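Local coordinates for lipoate-protein ligase, putative (Streptococcus pneumoniae, PDB 1VQZ) that is a putative member of the lipoyl protein ligase A/B family, carrying a catalytic domain of that type together with a bacterial lipoate ligase C-terminal region, at residues A[67-72]-A[167-172]; A[57-62]-A[84-89]. All coordinates share one frame; numbering follows the deposited sequence.

Contact 1: residues A[67-72]-A[167-172]; sequences RDYVRE and LSVLAN
Tyr69 lays its ring on Asn172 and brings its hydroxyl end up to Val169, and these three residues make the whole contact between two short helices, 67-73 and 169-173, of the lipoyl protein ligase A/B catalytic domain. It is a single aromatic side chain reaching across, with no hydrogen bond between the segments. CG of Tyr69 stands anti to the backbone N (chi1 -175°), which carries the ring off helix 67-73 toward helix 169-173. At the root, Tyr69 CB lies 3.6 Å from Asn172 O. One atom further, Tyr69 CG is 3.4 Å from the same carbonyl oxygen, which sits over one face of the ring. Moving outward, the partner on that face changes from the carbonyl to the side chain, for Tyr69 CZ comes within 3.5 Å of Asn172 CB. This is a CH-pi contact: Asn172 CB is 3.8 Å from the ring centroid and 23° off the ring normal, displaced toward the rim. The carboxamide beyond does not stack on the ring; the two planes are 49° apart. Meanwhile Val169 CG1 comes to the ring edge, close to its plane, with Tyr69 CE2 at 3.9 Å, so aliphatic groups meet the ring both over a face and at the rim. Ile75, in the loop after helix 67-73, and Ala173, in helix 169-173, also touch the tyrosine. At the tip, Tyr69 OH lies 3.8 Å from both Val169 CG1 and Asn172 CB, with Asn172 ND2 beyond at 4.1 Å.

Contact 2: residues A[57-62]-A[84-89]; sequences RHQNTI and GGAVYH. With EDO (1,2-ethanediol), chain D; EDO (1,2-ethanediol), chain S; EDO (1,2-ethanediol), chain J; EDO (1,2-ethanediol), chain L.
Gln59 and Gly85 mark the closest backbone approach, their CA atoms 7.1 Å apart, where the loop after strand 52-55 passes the glycine-rich lead-in to strand 87-89; Gly84 has phi 97° and psi -160°, backbone angles that suit glycine. The gap is crossed by Gln59. Its CG lies beside the backbone N (chi1 -75°) and the chain runs on extended, taking CG to 3.6 Å from Gly84 O and OE1 to 3.1 Å from Gly85 C. OE1 is equally near Ala86 N, but the angle is too poor for a hydrogen bond; its bond goes instead to Gly56 N. Both glycines belong to the sequence RRISGGGAVYH, the arginine- and glycine-rich signature of this ligase family, and Ala86 leads into the edge strand of a small three-stranded sheet. Of the signature arginines, Arg79 hydrogen-bonds to Gln59 O and Arg80 to Gly85 O. Two waters bridge the segments. One molecule accepts from His58 N and donates to Gly84 O at 2.8 Å; another accepts from Ala86 N at 2.9 Å and, weakly, from Gln59 NE2. The imidazoles meet 1,2-ethanediol: His58 ND1 donates to O1 of the chain D molecule at 3.0 Å, and His89 NE2 pairs with O1 of the chain L molecule at 3.3 Å.

The four segments interleave along the chain, 57-62, 67-72, 84-89 and then 167-172, so each contact closes a loop that overlaps the other. Their centres are 13 Å apart, contact 2 lying deeper in the molecule. Helix 169-173 joins them. Val169, which meets the tyrosine of contact 1, also packs its CG1 at 3.5 Å from Tyr88 CE1 in segment 84-89. Leu170 points away from helix 67-73 and packs on segment 84-89, with CD1 at 4.0 Å from Tyr88 N and CD2 at 4.0 Å from Ala86 O. The 1,2-ethanediol molecules at contact 2, probably from the crystallisation liquor, may mark pockets.

Contact 1: residues A[67-72]-A[167-172]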
loop_
_atom_site.group_PDB
_atom_site.type_symbol
_atom_site.label_atom_id
_atom_site.label_comp_id
_atom_site.label_asym_id
_atom_site.label_seq_id
_atom_site.Cartn_x
_atom_site.Cartn_y
_atom_site.Cartn_z
ATOM N N ARG A 67 13.469 -3.907 15.150
ATOM C CA ARG A 67 13.103 -3.144 16.348
ATOM C C ARG A 67 14.150 -2.140 16.809
ATOM O O ARG A 67 13.849 -0.977 16.996
ATOM C CB ARG A 67 12.898 -4.127 17.523
ATOM C CG ARG A 67 12.384 -3.492 18.809
ATOM C CD ARG A 67 12.402 -4.495 19.970
ATOM N NE ARG A 67 13.734 -4.560 20.562
ATOM C CZ ARG A 67 14.195 -5.592 21.261
ATOM N NH1 ARG A 67 13.425 -6.652 21.479
ATOM N NH2 ARG A 67 15.430 -5.558 21.766
ATOM N N ASP A 68 15.367 -2.617 17.020
ATOM C CA ASP A 68 16.398 -1.763 17.555
ATOM C C ASP A 68 16.863 -0.723 16.566
ATOM O O ASP A 68 17.214 0.353 16.959
ATOM C CB ASP A 68 17.613 -2.585 17.944
ATOM C CG ASP A 68 17.386 -3.394 19.176
ATOM O OD1 ASP A 68 16.310 -3.250 19.827
ATOM O OD2 ASP A 68 18.306 -4.165 19.450
ATOM N N TYR A 69 16.908 -1.048 15.284
ATOM C CA TYR A 69 17.291 -0.031 14.299
ATOM C C TYR A 69 16.280 1.101 14.230
ATOM O O TYR A 69 16.637 2.301 14.224
ATOM C CB TYR A 69 17.454 -0.651 12.931
ATOM C CG TYR A 69 17.957 0.325 11.909
ATOM C CD1 TYR A 69 19.337 0.593 11.785
ATOM C CD2 TYR A 69 17.070 0.988 11.065
ATOM C CE1 TYR A 69 19.809 1.492 10.846
ATOM C CE2 TYR A 69 17.529 1.887 10.120
ATOM C CZ TYR A 69 18.893 2.123 10.000
ATOM O OH TYR A 69 19.325 3.021 9.073
ATOM N N VAL A 70 15.005 0.747 14.155
ATOM C CA VAL A 70 14.017 1.802 13.998
ATOM C C VAL A 70 13.931 2.618 15.273
ATOM O O VAL A 70 13.663 3.804 15.210
ATOM C CB VAL A 70 12.605 1.367 13.467
ATOM C CG1 VAL A 70 12.734 0.547 12.207
ATOM C CG2 VAL A 70 11.760 0.656 14.525
ATOM N N ARG A 71 14.165 1.986 16.416
ATOM C CA ARG A 71 14.123 2.725 17.672
ATOM C C ARG A 71 15.309 3.672 17.798
ATOM O O ARG A 71 15.137 4.823 18.115
ATOM C CB ARG A 71 14.120 1.755 18.861
ATOM C CG ARG A 71 12.824 1.068 19.088
ATOM C CD ARG A 71 12.799 0.317 20.447
ATOM N NE ARG A 71 11.585 -0.488 20.559
ATOM C CZ ARG A 71 11.394 -1.427 21.464
ATOM N NH1 ARG A 71 12.327 -1.706 22.369
ATOM N NH2 ARG A 71 10.249 -2.069 21.475
ATOM N N GLU A 72 16.510 3.169 17.561
ATOM C CA GLU A 72 17.721 3.966 17.662
ATOM C C GLU A 72 17.640 5.191 16.752
ATOM O O GLU A 72 18.088 6.273 17.102
ATOM C CB GLU A 72 18.931 3.131 17.272
ATOM C CG GLU A 72 19.332 2.096 18.327
ATOM C CD GLU A 72 20.262 0.995 17.774
ATOM O OE1 GLU A 72 20.716 1.139 16.603
ATOM O OE2 GLU A 72 20.517 -0.007 18.508
ATOM N N LEU A 167 17.934 5.597 -0.204
ATOM C CA LEU A 167 17.577 4.240 -0.613
ATOM C C LEU A 167 18.336 3.176 0.201
ATOM O O LEU A 167 18.133 1.992 -0.035
ATOM C CB LEU A 167 17.862 4.029 -2.111
ATOM C CG LEU A 167 17.207 5.002 -3.096
ATOM C CD1 LEU A 167 17.718 4.744 -4.553
ATOM C CD2 LEU A 167 15.707 4.963 -3.000
ATOM N N SER A 168 19.214 3.594 1.127
ATOM C CA SER A 168 20.018 2.652 1.909
ATOM C C SER A 168 19.379 2.220 3.232
ATOM O O SER A 168 19.863 1.289 3.881
ATOM C CB SER A 168 21.407 3.244 2.191
ATOM O OG SER A 168 21.341 4.221 3.223
ATOM N N VAL A 169 18.304 2.884 3.641
ATOM C CA VAL A 169 17.764 2.670 4.978
ATOM C C VAL A 169 16.937 1.385 5.075
ATOM O O VAL A 169 17.107 0.618 6.016
ATOM C CB VAL A 169 16.926 3.907 5.447
ATOM C CG1 VAL A 169 16.370 3.726 6.868
ATOM C CG2 VAL A 169 17.733 5.154 5.347
ATOM N N LEU A 170 16.062 1.136 4.102
ATOM C CA LEU A 170 15.127 0.005 4.187
ATOM C C LEU A 170 15.792 -1.310 4.586
ATOM O O LEU A 170 15.267 -2.046 5.422
ATOM C CB LEU A 170 14.391 -0.208 2.834
ATOM C CG LEU A 170 13.284 -1.287 2.843
ATOM C CD1 LEU A 170 12.117 -0.881 3.770
ATOM C CD2 LEU A 170 12.834 -1.518 1.421
ATOM N N ALA A 171 16.949 -1.618 3.984
ATOM C CA ALA A 171 17.575 -2.923 4.210
ATOM C C ALA A 171 18.064 -3.028 5.657
ATOM O O ALA A 171 18.108 -4.126 6.205
ATOM C CB ALA A 171 18.728 -3.156 3.244
ATOM N N ASN A 172 18.433 -1.891 6.262
ATOM C CA ASN A 172 18.858 -1.842 7.664
ATOM C C ASN A 172 17.655 -1.883 8.617
ATOM O O ASN A 172 17.792 -2.344 9.743
ATOM C CB ASN A 172 19.744 -0.611 7.944
ATOM C CG ASN A 172 21.084 -0.653 7.192
ATOM O OD1 ASN A 172 21.693 -1.703 7.053
ATOM N ND2 ASN A 172 21.533 0.497 6.711
#

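Contact 2: residues A[57-62]-A[84-89]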
loop_
_atom_site.group_PDB
_atom_site.type_symbol
_atom_site.label_atom_id
_atom_site.label_comp_id
_atom_site.label_asym_id
_atom_site.label_seq_id
_atom_site.Cartn_x
_atom_site.Cartn_y
_atom_site.Cartn_z
ATOM N N ARG A 57 -0.869 -3.919 4.595
ATOM C CA ARG A 57 -2.058 -4.263 5.367
ATOM C C ARG A 57 -2.079 -5.652 6.051
ATOM O O ARG A 57 -2.710 -5.833 7.135
ATOM C CB ARG A 57 -3.259 -4.099 4.398
ATOM C CG ARG A 57 -4.560 -4.336 4.949
ATOM C CD ARG A 57 -5.603 -4.116 3.874
ATOM N NE ARG A 57 -5.407 -5.032 2.785
ATOM C CZ ARG A 57 -5.778 -4.854 1.534
ATOM N NH1 ARG A 57 -6.389 -3.748 1.126
ATOM N NH2 ARG A 57 -5.516 -5.810 0.671
ATOM N N HIS A 58 -1.411 -6.633 5.452
ATOM C CA HIS A 58 -1.392 -7.972 6.002
ATOM C C HIS A 58 -0.040 -8.495 6.471
ATOM O O HIS A 58 0.053 -9.649 6.851
ATOM C CB HIS A 58 -2.029 -8.935 5.014
ATOM C CG HIS A 58 -3.441 -8.588 4.665
ATOM N ND1 HIS A 58 -4.396 -8.313 5.623
ATOM C CD2 HIS A 58 -4.056 -8.409 3.461
ATOM C CE1 HIS A 58 -5.547 -8.022 5.030
ATOM N NE2 HIS A 58 -5.370 -8.061 3.722
ATOM N N GLN A 59 0.986 -7.630 6.499
ATOM C CA GLN A 59 2.313 -8.038 6.928
ATOM C C GLN A 59 2.312 -8.345 8.444
ATOM O O GLN A 59 1.604 -7.722 9.227
ATOM C CB GLN A 59 3.411 -6.990 6.591
ATOM C CG GLN A 59 3.828 -6.931 5.132
ATOM C CD GLN A 59 5.074 -6.097 4.882
ATOM O OE1 GLN A 59 5.010 -4.863 4.753
ATOM N NE2 GLN A 59 6.225 -6.773 4.794
ATOM N N ASN A 60 3.130 -9.318 8.804
ATOM C CA ASN A 60 3.349 -9.704 10.184
ATOM C C ASN A 60 4.503 -8.846 10.696
ATOM O O ASN A 60 5.672 -9.237 10.658
ATOM C CB ASN A 60 3.603 -11.215 10.277
ATOM C CG ASN A 60 3.732 -11.699 11.716
ATOM O OD1 ASN A 60 3.799 -10.895 12.637
ATOM N ND2 ASN A 60 3.820 -12.989 11.907
ATOM N N THR A 61 4.122 -7.634 11.119
ATOM C CA THR A 61 5.018 -6.528 11.417
ATOM C C THR A 61 6.143 -6.928 12.362
ATOM O O THR A 61 7.326 -6.708 12.061
ATOM C CB THR A 61 4.235 -5.364 11.958
ATOM O OG1 THR A 61 3.063 -5.170 11.140
ATOM C CG2 THR A 61 5.098 -4.108 11.958
ATOM N N ILE A 62 5.785 -7.645 13.410
ATOM C CA ILE A 62 6.746 -8.025 14.448
ATOM C C ILE A 62 7.858 -8.891 13.885
ATOM O O ILE A 62 8.998 -8.853 14.358
ATOM C CB ILE A 62 6.051 -8.708 15.622
ATOM C CG1 ILE A 62 6.942 -8.719 16.873
ATOM C CG2 ILE A 62 5.670 -10.175 15.317
ATOM C CD1 ILE A 62 7.263 -7.401 17.376
ATOM N N GLY A 84 0.708 -5.559 -0.100
ATOM C CA GLY A 84 2.143 -5.542 -0.463
ATOM C C GLY A 84 3.112 -5.517 0.700
ATOM O O GLY A 84 2.755 -5.861 1.862
ATOM N N GLY A 85 4.337 -5.081 0.389
ATOM C CA GLY A 85 5.438 -5.112 1.308
ATOM C C GLY A 85 5.777 -3.791 1.974
ATOM O O GLY A 85 5.051 -2.785 1.874
ATOM N N ALA A 86 6.966 -3.786 2.582
ATOM C CA ALA A 86 7.443 -2.659 3.348
ATOM C C ALA A 86 8.096 -1.606 2.470
ATOM O O ALA A 86 8.829 -1.912 1.534
ATOM C CB ALA A 86 8.413 -3.118 4.449
ATOM N N VAL A 87 7.797 -0.359 2.788
ATOM C CA VAL A 87 8.340 0.778 2.058
ATOM C C VAL A 87 8.944 1.813 3.020
ATOM O O VAL A 87 8.352 2.096 4.051
ATOM C CB VAL A 87 7.234 1.431 1.211
ATOM C CG1 VAL A 87 7.795 2.483 0.356
ATOM C CG2 VAL A 87 6.562 0.376 0.353
ATOM N N TYR A 88 10.112 2.368 2.647
ATOM C CA TYR A 88 10.732 3.476 3.361
ATOM C C TYR A 88 10.302 4.837 2.841
ATOM O O TYR A 88 10.427 5.152 1.652
ATOM C CB TYR A 88 12.269 3.378 3.347
ATOM C CG TYR A 88 12.921 4.462 4.164
ATOM C CD1 TYR A 88 12.777 4.484 5.559
ATOM C CD2 TYR A 88 13.690 5.461 3.556
ATOM C CE1 TYR A 88 13.357 5.489 6.330
ATOM C CE2 TYR A 88 14.278 6.514 4.339
ATOM C CZ TYR A 88 14.107 6.507 5.708
ATOM O OH TYR A 88 14.716 7.472 6.457
ATOM N N HIS A 89 9.818 5.641 3.760
ATOM C CA HIS A 89 9.522 7.036 3.524
ATOM C C HIS A 89 10.480 7.928 4.271
ATOM O O HIS A 89 10.843 7.650 5.423
ATOM C CB HIS A 89 8.106 7.349 4.044
ATOM C CG HIS A 89 7.002 6.748 3.240
ATOM N ND1 HIS A 89 7.027 5.449 2.782
ATOM C CD2 HIS A 89 5.773 7.236 2.917
ATOM C CE1 HIS A 89 5.893 5.186 2.149
ATOM N NE2 HIS A 89 5.103 6.245 2.248
HETATM C C1 EDO D . -2.735 -9.797 8.959
HETATM O O1 EDO D . -3.711 -10.051 7.976
HETATM C C2 EDO D . -2.940 -8.450 9.622
HETATM O O2 EDO D . -4.149 -8.465 10.327
HETATM C C1 EDO S . -7.036 -7.581 8.484
HETATM O O1 EDO S . -7.881 -8.427 7.605
HETATM C C2 EDO S . -5.808 -6.858 7.879
HETATM O O2 EDO S . -5.389 -5.568 8.415
HETATM C C1 EDO J . 0.961 -11.737 14.909
HETATM O O1 EDO J . 2.384 -11.547 14.903
HETATM C C2 EDO J . 0.712 -13.113 14.307
HETATM O O2 EDO J . 1.474 -14.072 15.048
HETATM C C1 EDO L . 1.161 4.996 2.837
HETATM O O1 EDO L . 2.121 4.919 1.809
HETATM C C2 EDO L . -0.159 5.176 2.126
HETATM O O2 EDO L . -1.152 5.601 3.033
HETATM O O HOH W 1 0.577 -6.932 3.263
HETATM O O HOH W 2 8.802 -6.044 2.644
#